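Local structure of AxyAgu115A (Amphibacillus xylanus NBRC 15112, 6NPS) at residues 6-11 with 150-155; 41-46 with 132-137; 19-24 with 63-68. The protein probably acts as a glycoside hydrolase family 115 alpha-glucuronidase that removes glucuronic acid side groups from xylan. The protein carries 3 engineered substitutions. All blocks are in the same frame, centred on the assembly; numbering follows the deposited sequence.

Contact 1 of 3, residues 6-11 with 150-155; sequences TLNQEM and KESFSL
An antiparallel two-stranded ribbon joins residues 6-8, close to the N terminus, to residues 152-155, shortly before the first strand of the parallel eight-stranded barrel. The short strand axes lie 4.6 Å apart at their closest, with N-to-C directions 172° apart. L7 and F153 form the hydrogen-bonded pair: L7 N gives a nearly straight bond to F153 O (3.0 Å), and F153 N returns a shorter but more bent bond to L7 O (2.9 Å), approaching nearly along the C=O axis. T6 with S154 and N8 with S152 are the flanking non-hydrogen-bonded pairs. A third backbone bond, from Q9 N to E151 O (3.1 Å), carries the pairing past the end of the strand to the start of a short, weakly bonded helical turn.

The two faces differ in chemistry. On one, L7 and F153 turn inward against F47 of helix 30-47; L7 CB sits at the edge of the phenyl ring, near its plane, 4.4 Å from F153 CD2, and the ring also meets L134. The other face carries small polar groups. T6 and S154 bring their hydroxyl oxygens OG1 and OG to 3.6 Å, while S152 OG, anti to its backbone N, gives a weak bond to L7 O. N8 holds CG in the crowded position between backbone N and carbonyl carbon (chi1 65°), which aims OD1 at M11 N, a 3.1 Å N-cap bond accepted in the carbonyl plane.

Beyond the strand ends, Q9 and E151 cross obliquely, amide and carboxylate planes 42° apart. Q9 NE2 donates to the backbone O of F47 and to a water, which in turn donates weakly to E151 OE2. The chemistry thus implies a ribbon held mainly by its backbone, apolar on the L7 and F153 face and polar on the T6, N8, S152 and S154 face, whose first strand ends in a side-chain-capped helix start.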
# COMPACT_ATOMS: atom_id res chain seq x y z
N THR A 6 36.27 59.00 19.50
CA THR A 6 36.99 58.11 18.60
C THR A 6 37.59 56.96 19.39
O THR A 6 38.10 57.15 20.50
CB THR A 6 38.10 58.85 17.87
OG1 THR A 6 37.52 59.88 17.06
CG2 THR A 6 38.91 57.89 16.99
N LEU A 7 37.54 55.76 18.81
CA LEU A 7 38.32 54.63 19.28
C LEU A 7 39.08 54.06 18.09
O LEU A 7 38.48 53.82 17.04
CB LEU A 7 37.42 53.58 19.92
CG LEU A 7 38.10 52.31 20.43
CD1 LEU A 7 39.35 52.61 21.28
CD2 LEU A 7 37.10 51.48 21.22
N ASN A 8 40.39 53.89 18.23
CA ASN A 8 41.13 53.26 17.14
C ASN A 8 42.24 52.39 17.71
O ASN A 8 42.48 52.36 18.92
CB ASN A 8 41.65 54.29 16.12
CG ASN A 8 42.68 55.24 16.69
OD1 ASN A 8 43.61 54.83 17.40
ND2 ASN A 8 42.56 56.53 16.35
N GLN A 9 42.89 51.64 16.81
CA GLN A 9 43.92 50.69 17.22
C GLN A 9 45.07 51.37 17.96
O GLN A 9 45.60 50.81 18.93
CB GLN A 9 44.49 49.97 15.99
CG GLN A 9 43.57 49.04 15.30
CD GLN A 9 44.27 48.39 14.13
OE1 GLN A 9 45.08 49.03 13.46
NE2 GLN A 9 43.99 47.12 13.90
N GLU A 10 45.51 52.54 17.48
CA GLU A 10 46.58 53.27 18.15
C GLU A 10 46.25 53.51 19.62
O GLU A 10 47.12 53.43 20.49
CB GLU A 10 46.82 54.62 17.47
CG GLU A 10 46.92 54.57 15.96
CD GLU A 10 48.26 54.03 15.46
OE1 GLU A 10 48.69 54.46 14.37
OE2 GLU A 10 48.87 53.17 16.13
N MET A 11 44.99 53.78 19.91
CA MET A 11 44.57 54.04 21.27
C MET A 11 44.77 52.81 22.15
O MET A 11 44.91 52.92 23.37
CB MET A 11 43.11 54.48 21.32
CG MET A 11 42.91 55.98 21.20
SD MET A 11 41.31 56.42 20.50
CE MET A 11 41.72 57.92 19.61
N LYS A 150 37.91 46.42 12.40
CA LYS A 150 37.91 47.87 12.23
C LYS A 150 39.27 48.43 12.64
O LYS A 150 39.89 47.96 13.59
CB LYS A 150 36.87 48.58 13.12
CG LYS A 150 35.41 48.58 12.70
CD LYS A 150 34.63 49.14 13.88
CE LYS A 150 33.32 49.75 13.48
NZ LYS A 150 32.53 48.79 12.68
N GLU A 151 39.70 49.47 11.94
CA GLU A 151 40.83 50.25 12.44
C GLU A 151 40.39 51.39 13.35
O GLU A 151 41.14 51.78 14.25
CB GLU A 151 41.66 50.80 11.27
CG GLU A 151 42.40 49.72 10.53
CD GLU A 151 43.67 50.22 9.83
OE1 GLU A 151 43.72 51.42 9.45
OE2 GLU A 151 44.61 49.41 9.68
N SER A 152 39.17 51.89 13.16
CA SER A 152 38.71 53.08 13.88
C SER A 152 37.19 53.13 13.85
O SER A 152 36.54 52.55 12.98
CB SER A 152 39.27 54.37 13.25
OG SER A 152 39.01 55.49 14.08
N PHE A 153 36.64 53.83 14.84
CA PHE A 153 35.21 53.90 15.13
C PHE A 153 34.95 55.30 15.66
O PHE A 153 35.77 55.82 16.41
CB PHE A 153 34.81 52.83 16.15
CG PHE A 153 33.47 53.04 16.80
CD1 PHE A 153 32.31 52.71 16.13
CD2 PHE A 153 33.38 53.55 18.09
CE1 PHE A 153 31.08 52.90 16.70
CE2 PHE A 153 32.14 53.73 18.70
CZ PHE A 153 30.99 53.41 17.99
N SER A 154 33.86 55.93 15.23
CA SER A 154 33.59 57.26 15.77
C SER A 154 32.12 57.45 16.02
O SER A 154 31.27 56.82 15.39
CB SER A 154 34.09 58.36 14.83
OG SER A 154 35.47 58.23 14.65
N LEU A 155 31.81 58.35 16.98
CA LEU A 155 30.46 58.81 17.25
C LEU A 155 30.52 60.32 17.32
O LEU A 155 31.48 60.88 17.85
CB LEU A 155 29.90 58.28 18.57
CG LEU A 155 29.77 56.79 18.85
CD1 LEU A 155 29.58 56.56 20.37
CD2 LEU A 155 28.59 56.21 18.10
O HOH W 1 44.38 46.24 11.00

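Contact 2 of 3, residues 41-46 with 132-137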
# COMPACT_ATOMS: atom_id res chain seq x y z
N HIS A 41 36.14 42.24 25.59
CA HIS A 41 36.57 41.20 24.66
C HIS A 41 36.02 41.47 23.26
O HIS A 41 36.72 41.24 22.28
CB HIS A 41 36.16 39.82 25.17
CG HIS A 41 36.66 38.72 24.30
ND1 HIS A 41 35.86 38.08 23.38
CD2 HIS A 41 37.91 38.23 24.12
CE1 HIS A 41 36.59 37.20 22.71
NE2 HIS A 41 37.84 37.27 23.14
N ASP A 42 34.79 41.99 23.15
CA ASP A 42 34.25 42.39 21.85
C ASP A 42 35.12 43.49 21.21
O ASP A 42 35.38 43.45 20.00
CB ASP A 42 32.80 42.86 21.99
CG ASP A 42 31.85 41.76 22.54
OD1 ASP A 42 32.24 40.58 22.67
OD2 ASP A 42 30.68 42.10 22.86
N VAL A 43 35.60 44.45 22.00
CA VAL A 43 36.50 45.47 21.46
C VAL A 43 37.75 44.81 20.88
O VAL A 43 38.22 45.17 19.79
CB VAL A 43 36.84 46.50 22.55
CG1 VAL A 43 37.95 47.48 22.09
CG2 VAL A 43 35.55 47.27 22.98
N GLU A 44 38.32 43.85 21.61
CA GLU A 44 39.51 43.14 21.11
C GLU A 44 39.22 42.40 19.81
O GLU A 44 40.09 42.31 18.93
CB GLU A 44 40.01 42.16 22.17
CG GLU A 44 41.23 41.35 21.75
CD GLU A 44 41.59 40.28 22.77
OE1 GLU A 44 42.49 39.46 22.47
OE2 GLU A 44 41.00 40.27 23.88
N LEU A 45 38.02 41.86 19.64
CA LEU A 45 37.75 41.12 18.40
C LEU A 45 37.65 42.06 17.22
O LEU A 45 37.99 41.67 16.09
CB LEU A 45 36.46 40.33 18.52
CG LEU A 45 36.46 39.18 19.53
CD1 LEU A 45 35.05 38.60 19.58
CD2 LEU A 45 37.47 38.12 19.14
N VAL A 46 37.13 43.27 17.44
CA VAL A 46 36.96 44.24 16.36
C VAL A 46 38.29 44.88 15.99
O VAL A 46 38.62 45.01 14.79
CB VAL A 46 35.92 45.30 16.79
CG1 VAL A 46 35.87 46.45 15.78
CG2 VAL A 46 34.55 44.67 16.97
N GLU A 132 26.95 46.33 19.89
CA GLU A 132 26.16 46.39 18.66
C GLU A 132 26.68 47.47 17.69
O GLU A 132 26.78 47.22 16.48
CB GLU A 132 24.69 46.64 18.97
CG GLU A 132 23.80 46.75 17.74
CD GLU A 132 22.36 47.08 18.09
OE1 GLU A 132 21.93 46.76 19.22
OE2 GLU A 132 21.66 47.67 17.24
N LYS A 133 27.01 48.65 18.20
CA LYS A 133 27.57 49.71 17.37
C LYS A 133 28.96 49.38 16.85
O LYS A 133 29.36 49.90 15.80
CB LYS A 133 27.56 51.01 18.15
CG LYS A 133 26.23 51.63 17.98
CD LYS A 133 26.04 52.87 18.76
CE LYS A 133 24.92 53.62 18.07
NZ LYS A 133 25.15 53.77 16.58
N LEU A 134 29.71 48.54 17.55
CA LEU A 134 30.97 48.07 17.01
C LEU A 134 30.78 46.94 16.03
O LEU A 134 31.79 46.42 15.54
CB LEU A 134 31.90 47.61 18.11
CG LEU A 134 32.27 48.74 19.07
CD1 LEU A 134 33.10 48.21 20.20
CD2 LEU A 134 33.01 49.76 18.27
N GLY A 135 29.54 46.54 15.75
CA GLY A 135 29.29 45.52 14.74
C GLY A 135 29.31 44.09 15.27
O GLY A 135 29.42 43.15 14.48
N VAL A 136 29.20 43.90 16.57
CA VAL A 136 29.31 42.58 17.15
C VAL A 136 27.92 41.97 17.28
O VAL A 136 27.00 42.57 17.85
CB VAL A 136 30.03 42.64 18.51
CG1 VAL A 136 30.09 41.25 19.17
CG2 VAL A 136 31.42 43.23 18.30
N SER A 137 27.76 40.77 16.74
CA SER A 137 26.48 40.11 16.77
C SER A 137 26.16 39.57 18.17
O SER A 137 27.07 39.16 18.90
CB SER A 137 26.47 38.96 15.76
OG SER A 137 25.33 38.17 15.97
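V46 is the pivot here: its CG2 branch, anti to the carbonyl carbon, points at the turn 134-136 and touches it at several places. It lies 3.7 Å from V136 CG2, the two valines crossing obliquely, and 3.6 Å from the carbonyl oxygen L134 O, with L134 CB slightly farther off. One helical turn earlier, V43 starts with its CB directed away from the turn, yet its CG2 still reaches L134 CD1 at 3.8 Å, the two side chains crossing obliquely. D42 meets V136 from the preceding turn of the helix. Its carboxylate carbon CG rests 3.8 Å from V136 CG1, so the aliphatic branch lies against the acidic group while D42 OD2 forms a salt bridge with R207. That pairing would offset the charge of a buried aspartate. No hydrogen bond links the two segments; the contact is side-chain packing of helix 41-46 against the turn 134-136. L134 and V136, on either side of G135, both direct CB toward the helix. G135 itself has a positive phi of 89°, which suits a residue lacking a side chain, and its N bonds back to E132 O (2.9 Å). With two such bonds into the last turn, this is a Schellman motif, ending helix 120-133 where it packs against helix 30-47.

Contact 3 of 3, residues 19-24 with 63-68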
# COMPACT_ATOMS: atom_id res chain seq x y z
N GLY A 19 46.10 55.78 27.82
CA GLY A 19 45.63 55.27 29.09
C GLY A 19 44.62 54.18 28.86
O GLY A 19 44.39 53.74 27.72
N ALA A 20 44.02 53.74 29.95
CA ALA A 20 43.05 52.67 29.88
C ALA A 20 41.75 53.18 29.28
O ALA A 20 41.35 54.33 29.48
CB ALA A 20 42.79 52.10 31.29
N LEU A 21 41.08 52.30 28.54
CA LEU A 21 39.86 52.66 27.84
C LEU A 21 38.66 52.73 28.78
O LEU A 21 37.88 53.68 28.73
CB LEU A 21 39.59 51.66 26.72
CG LEU A 21 38.27 51.90 26.00
CD1 LEU A 21 38.34 53.29 25.28
CD2 LEU A 21 38.02 50.76 25.03
N PHE A 22 38.47 51.70 29.61
CA PHE A 22 37.30 51.56 30.46
C PHE A 22 37.64 52.00 31.88
O PHE A 22 38.74 51.74 32.37
CB PHE A 22 36.78 50.12 30.52
CG PHE A 22 36.00 49.71 29.31
CD1 PHE A 22 36.64 49.39 28.14
CD2 PHE A 22 34.60 49.66 29.34
CE1 PHE A 22 35.94 48.99 27.02
CE2 PHE A 22 33.88 49.26 28.20
CZ PHE A 22 34.56 48.96 27.04
N TYR A 23 36.68 52.64 32.52
CA TYR A 23 36.81 53.07 33.90
C TYR A 23 36.03 52.10 34.78
O TYR A 23 34.93 51.67 34.40
CB TYR A 23 36.29 54.48 34.07
CG TYR A 23 36.34 54.99 35.50
CD1 TYR A 23 37.54 55.05 36.19
CD2 TYR A 23 35.18 55.37 36.16
CE1 TYR A 23 37.61 55.50 37.51
CE2 TYR A 23 35.24 55.85 37.50
CZ TYR A 23 36.45 55.90 38.16
OH TYR A 23 36.48 56.35 39.45
N GLN A 24 36.59 51.73 35.92
CA GLN A 24 35.97 50.71 36.77
C GLN A 24 35.71 51.29 38.16
O GLN A 24 36.60 51.93 38.75
CB GLN A 24 36.88 49.49 36.87
CG GLN A 24 36.16 48.17 37.09
CD GLN A 24 37.08 46.98 36.85
OE1 GLN A 24 37.91 46.64 37.70
NE2 GLN A 24 36.95 46.34 35.68
N HIS A 63 40.14 59.48 25.33
CA HIS A 63 38.77 59.08 25.02
C HIS A 63 38.46 57.82 25.80
O HIS A 63 39.15 56.80 25.65
CB HIS A 63 38.55 58.83 23.51
CG HIS A 63 38.78 60.05 22.65
ND1 HIS A 63 38.32 60.14 21.35
CD2 HIS A 63 39.40 61.22 22.91
CE1 HIS A 63 38.67 61.31 20.84
NE2 HIS A 63 39.33 61.98 21.77
N ALA A 64 37.41 57.87 26.63
CA ALA A 64 37.18 56.83 27.62
C ALA A 64 35.72 56.40 27.58
O ALA A 64 34.85 57.14 27.11
CB ALA A 64 37.56 57.33 29.04
N VAL A 65 35.46 55.19 28.06
CA VAL A 65 34.12 54.63 28.16
C VAL A 65 33.77 54.62 29.65
O VAL A 65 34.51 54.05 30.45
CB VAL A 65 34.03 53.22 27.56
CG1 VAL A 65 32.67 52.60 27.87
CG2 VAL A 65 34.31 53.23 26.01
N LEU A 66 32.70 55.32 30.02
CA LEU A 66 32.30 55.48 31.42
C LEU A 66 30.90 54.89 31.56
O LEU A 66 29.95 55.42 30.99
CB LEU A 66 32.32 56.95 31.84
CG LEU A 66 33.61 57.75 31.59
CD1 LEU A 66 33.46 59.23 31.97
CD2 LEU A 66 34.76 57.14 32.35
N TYR A 67 30.79 53.79 32.30
CA TYR A 67 29.53 53.07 32.43
C TYR A 67 29.15 52.93 33.90
O TYR A 67 29.99 53.02 34.80
CB TYR A 67 29.61 51.70 31.78
CG TYR A 67 30.49 50.71 32.53
CD1 TYR A 67 31.85 50.60 32.25
CD2 TYR A 67 29.94 49.90 33.55
CE1 TYR A 67 32.65 49.73 32.95
CE2 TYR A 67 30.74 49.02 34.26
CZ TYR A 67 32.09 48.93 33.95
OH TYR A 67 32.88 48.05 34.64
N GLY A 68 27.87 52.69 34.15
CA GLY A 68 27.41 52.58 35.52
C GLY A 68 25.92 52.42 35.58
O GLY A 68 25.20 52.59 34.58
O HOH W 2 32.69 53.33 34.44
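Residues 21-24 and 63-67 run side by side in the same sense, their end-to-end directions 30° apart, and meet through a single parallel bridge, F22 with V65. The first strand also pairs in parallel with strand 53-54 after helix 30-47, a beta-alpha-beta unit, so strand 20-23 stands between strands 53-54 and 64-69 in the N-terminal alpha/beta region. The chain turns a corner at L21 and F22, consistent with so short a ladder. V65 N donates to L21 O at 2.9 Å, nearly straight and in the carbonyl plane; the next rung, Y23 N to V65 O, is weak.

V65 lies alongside F22, its CB over one face of the ring, 4.1 Å from the centroid and 17° off the normal, a CH-pi contact. The branch V65 CG1, anti to the backbone N, comes closer still, 3.6 Å from F22 CE2. V65 CG2 takes the other direction, crossing L21 obliquely at 4.1 Å from its CD1. Y67 adds a second aromatic, with CE1 at the edge of the F22 ring, near its plane. M40 meets F22, and V32 and A36 meet Y67, so helix 30-47 covers this side, an instance of segments distant in sequence gathering round one helix. Toward helix 74-81, L66 and Y23 both touch L75; L66 CD2 presses on Y23 CB at 3.5 Å, while Y23 OH is hydrogen-bonded to NH1 of R57.

Y67 holds CG in the crowded position between backbone N and carbonyl carbon (chi1 71°), and its CE1 comes 3.3 Å from Y23 O. Where the direct ladder stops, a water spans the strands, donating to Y23 O at 2.8 Å and accepting from Y67 N at 2.9 Å, while its oxygen lies above one face of the Y67 ring toward the rim.

Overall arrangement
Followed from the N terminus, the chain first lays down strand 5-8, which waits for strand 152-155; contact 1 therefore closes the longest loop, and both other contacts lie within it. Contact 3 closes the shorter loop, tying strand 20-23 to strand 64-69. Contact 2 begins between those segments, at 41-46, and ends beyond both, at 132-137, so contacts 2 and 3 cross; it ties helix 30-47 to the end of helix 120-133. Probable hydrogen bonds join the contacts: T6 N with H63 ND1 (1 and 3), K150 N with V46 O (1 and 2). The principle is general: distant segments close an N-terminal alpha/beta region, here round helix 30-47.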